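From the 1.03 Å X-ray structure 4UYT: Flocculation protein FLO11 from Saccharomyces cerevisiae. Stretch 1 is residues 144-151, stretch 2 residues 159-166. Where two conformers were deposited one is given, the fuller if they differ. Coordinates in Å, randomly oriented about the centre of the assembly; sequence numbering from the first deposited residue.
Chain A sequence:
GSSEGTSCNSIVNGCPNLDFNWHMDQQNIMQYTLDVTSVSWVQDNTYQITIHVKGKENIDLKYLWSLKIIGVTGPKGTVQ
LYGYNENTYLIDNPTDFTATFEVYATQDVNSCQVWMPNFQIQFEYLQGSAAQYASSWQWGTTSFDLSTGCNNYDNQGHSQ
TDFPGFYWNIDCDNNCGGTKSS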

# COMPACT_ATOMS: atom_id res chain seq x y z
N PHE A 144 5.04 -1.34 -13.00
CA PHE A 144 4.39 -2.46 -12.37
C PHE A 144 3.43 -1.97 -11.32
O PHE A 144 3.49 -0.82 -10.86
CB PHE A 144 5.45 -3.39 -11.74
CG PHE A 144 6.36 -2.71 -10.74
CD1 PHE A 144 6.03 -2.58 -9.39
CD2 PHE A 144 7.57 -2.19 -11.15
CE1 PHE A 144 6.87 -1.93 -8.49
CE2 PHE A 144 8.42 -1.56 -10.26
CZ PHE A 144 8.07 -1.41 -8.93
N ASP A 145 2.53 -2.86 -10.96
CA ASP A 145 1.57 -2.63 -9.89
C ASP A 145 1.86 -3.64 -8.80
O ASP A 145 2.07 -4.82 -9.11
CB ASP A 145 0.15 -2.86 -10.38
CG ASP A 145 -0.32 -1.84 -11.39
OD1 ASP A 145 0.32 -0.79 -11.59
OD2 ASP A 145 -1.40 -2.08 -11.97
N LEU A 146 1.86 -3.21 -7.55
CA LEU A 146 2.00 -4.07 -6.37
C LEU A 146 0.68 -4.05 -5.63
O LEU A 146 0.16 -2.98 -5.30
CB LEU A 146 3.11 -3.59 -5.46
CG LEU A 146 4.49 -3.58 -6.10
CD1 LEU A 146 5.53 -3.14 -5.08
CD2 LEU A 146 4.87 -4.92 -6.72
N SER A 147 0.17 -5.23 -5.36
CA SER A 147 -1.14 -5.36 -4.77
C SER A 147 -1.09 -5.86 -3.33
O SER A 147 -0.20 -6.62 -2.96
CB SER A 147 -1.96 -6.33 -5.59
OG SER A 147 -1.37 -7.60 -5.54
N THR A 148 -2.12 -5.50 -2.55
CA THR A 148 -2.25 -6.01 -1.20
C THR A 148 -3.26 -7.15 -1.17
O THR A 148 -4.19 -7.21 -1.97
CB THR A 148 -2.72 -4.92 -0.19
OG1 THR A 148 -4.06 -4.51 -0.48
CG2 THR A 148 -1.86 -3.70 -0.23
N GLY A 149 -3.12 -7.99 -0.15
CA GLY A 149 -4.19 -8.87 0.23
C GLY A 149 -3.74 -10.23 0.74
O GLY A 149 -2.62 -10.70 0.45
N CYS A 150 -4.64 -10.85 1.48
CA CYS A 150 -4.45 -12.19 2.04
C CYS A 150 -5.31 -13.25 1.36
O CYS A 150 -5.23 -14.40 1.74
CB CYS A 150 -4.79 -12.18 3.53
SG CYS A 150 -3.67 -11.22 4.55
N ASN A 151 -6.09 -12.86 0.36
CA ASN A 151 -7.09 -13.70 -0.27
C ASN A 151 -6.72 -14.25 -1.63
O ASN A 151 -7.60 -14.70 -2.35
CB ASN A 151 -8.39 -12.85 -0.42
CG ASN A 151 -8.16 -11.45 -1.07
OD1 ASN A 151 -7.01 -10.91 -1.16
ND2 ASN A 151 -9.28 -10.81 -1.47
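Stretch 2, residues 159-166: SQTDFPGF

Stretch 2 has no regular helix or strand. It runs as an irregular, largely extended segment beside the end of the 144-147 strand and the loop that follows. The two backbones run in the same direction. The CA atoms of S147 and T161 are 5.2 Å apart, those of T148 and F163 4.5 Å, and those of G149 and G165 3.9 Å, so the chains draw together along the way. A single beta bridge, T148 with F163, joins them. The contact buries 529 Å² in all.

S159 (chi1 t) points its CB toward stretch 1 but reaches it mainly through solvent. Water 3 donates to G149 O at 2.8 Å and is hydrogen-bonded to S159 OG at 3.1 Å. Q160 hardly touches stretch 1. Its carbonyl O accepts from water 2 at 2.6 Å, and this water is also hydrogen-bonded to S147 OG at 2.7 Å.

T161 (chi1 p) is extended, with its CB toward stretch 1. Its CA packs 3.3 Å from S147 OG. T161 OG1 lies 2.8 Å from G149 O, within hydrogen-bonding reach, though F163 O competes for the same proton. T161 CG2 is 3.7 Å from T148 O.

At D162 the backbone turns out of the extended form, with phi/psi -100/-21. The side chain (chi1 m) reaches back along the strand. OD2 accepts from S147 N at 2.9 Å, with a nearly straight angle of 165°. Water 1 bridges the same region, 2.7 Å from D162 OD2 and 2.7 Å from D145 O. D162 CG rests 3.6 Å from L146 CD2. D162 N donates to S147 O at 2.9 Å.

F163 is extended again. Its N also donates to S147 O, at 3.0 Å, so one carbonyl receives two consecutive amides. F163 O in turn accepts from G149 N at 2.9 Å. These two bonds flank T148, whose CA makes a CA-H...O contact with F163 O at 3.3 Å. The ring (chi1 m) has CZ 3.6 Å from L146 CD1, and T148 CG2 lies at its edge, 4.0 Å from CD2.

P164 points its CB away. Its carbonyl O is 3.8 Å from T148 CB and is buried without a polar partner. G165 sits close against the loop, with N 3.5 Å from G149 C and 3.4 Å from C150 SG. A CB here would point toward stretch 1 and be tight against G149 CA and C150 N. At F166 the contact has ended.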

# COMPACT_ATOMS: atom_id res chain seq x y z
N SER A 159 2.04 -16.02 -2.07
CA SER A 159 0.97 -15.10 -2.40
C SER A 159 0.97 -14.78 -3.89
O SER A 159 1.99 -14.72 -4.53
CB SER A 159 1.09 -13.80 -1.61
OG SER A 159 -0.14 -13.13 -1.73
N GLN A 160 -0.21 -14.46 -4.40
CA GLN A 160 -0.36 -13.85 -5.72
C GLN A 160 -0.66 -12.35 -5.60
O GLN A 160 -0.99 -11.68 -6.57
CB GLN A 160 -1.38 -14.64 -6.53
CG GLN A 160 -0.81 -16.01 -6.91
CD GLN A 160 -1.85 -17.05 -7.29
OE1 GLN A 160 -3.05 -16.83 -7.18
NE2 GLN A 160 -1.37 -18.21 -7.74
N THR A 161 -0.51 -11.85 -4.37
CA THR A 161 -0.36 -10.42 -4.08
C THR A 161 1.09 -10.19 -3.64
O THR A 161 1.86 -11.13 -3.38
CB THR A 161 -1.27 -9.94 -2.93
OG1 THR A 161 -0.79 -10.51 -1.72
CG2 THR A 161 -2.71 -10.32 -3.20
N ASP A 162 1.45 -8.92 -3.56
CA ASP A 162 2.79 -8.50 -3.20
C ASP A 162 2.97 -8.07 -1.76
O ASP A 162 4.10 -8.05 -1.26
CB ASP A 162 3.18 -7.38 -4.15
CG ASP A 162 2.97 -7.81 -5.59
OD1 ASP A 162 3.71 -8.72 -6.04
OD2 ASP A 162 2.01 -7.30 -6.20
N PHE A 163 1.85 -7.71 -1.13
CA PHE A 163 1.87 -7.20 0.22
C PHE A 163 0.73 -7.86 1.00
O PHE A 163 -0.30 -8.15 0.40
CB PHE A 163 1.55 -5.70 0.25
CG PHE A 163 2.47 -4.81 -0.53
CD1 PHE A 163 3.84 -4.87 -0.35
CD2 PHE A 163 1.95 -3.82 -1.34
CE1 PHE A 163 4.65 -3.95 -0.99
CE2 PHE A 163 2.75 -2.90 -1.96
CZ PHE A 163 4.10 -2.99 -1.80
N PRO A 164 0.91 -8.06 2.30
CA PRO A 164 -0.19 -8.59 3.10
C PRO A 164 -1.39 -7.68 3.14
O PRO A 164 -1.31 -6.46 2.98
CB PRO A 164 0.43 -8.73 4.51
CG PRO A 164 1.65 -7.86 4.52
CD PRO A 164 2.10 -7.75 3.11
N GLY A 165 -2.54 -8.29 3.36
CA GLY A 165 -3.68 -7.58 3.90
C GLY A 165 -3.56 -7.38 5.41
O GLY A 165 -2.74 -8.03 6.08
N PHE A 166 -4.38 -6.47 5.94
CA PHE A 166 -4.36 -6.06 7.34
C PHE A 166 -5.77 -5.97 7.84
O PHE A 166 -6.71 -5.74 7.06
CB PHE A 166 -3.67 -4.71 7.51
CG PHE A 166 -2.21 -4.77 7.27
CD1 PHE A 166 -1.69 -4.72 5.98
CD2 PHE A 166 -1.31 -4.86 8.35
CE1 PHE A 166 -0.32 -4.82 5.78
CE2 PHE A 166 0.06 -4.95 8.13
CZ PHE A 166 0.53 -4.91 6.86
O HOH W 1 2.31 -7.52 -8.89
O HOH W 2 -2.26 -9.48 -7.32
O HOH W 3 -3.08 -13.25 -0.72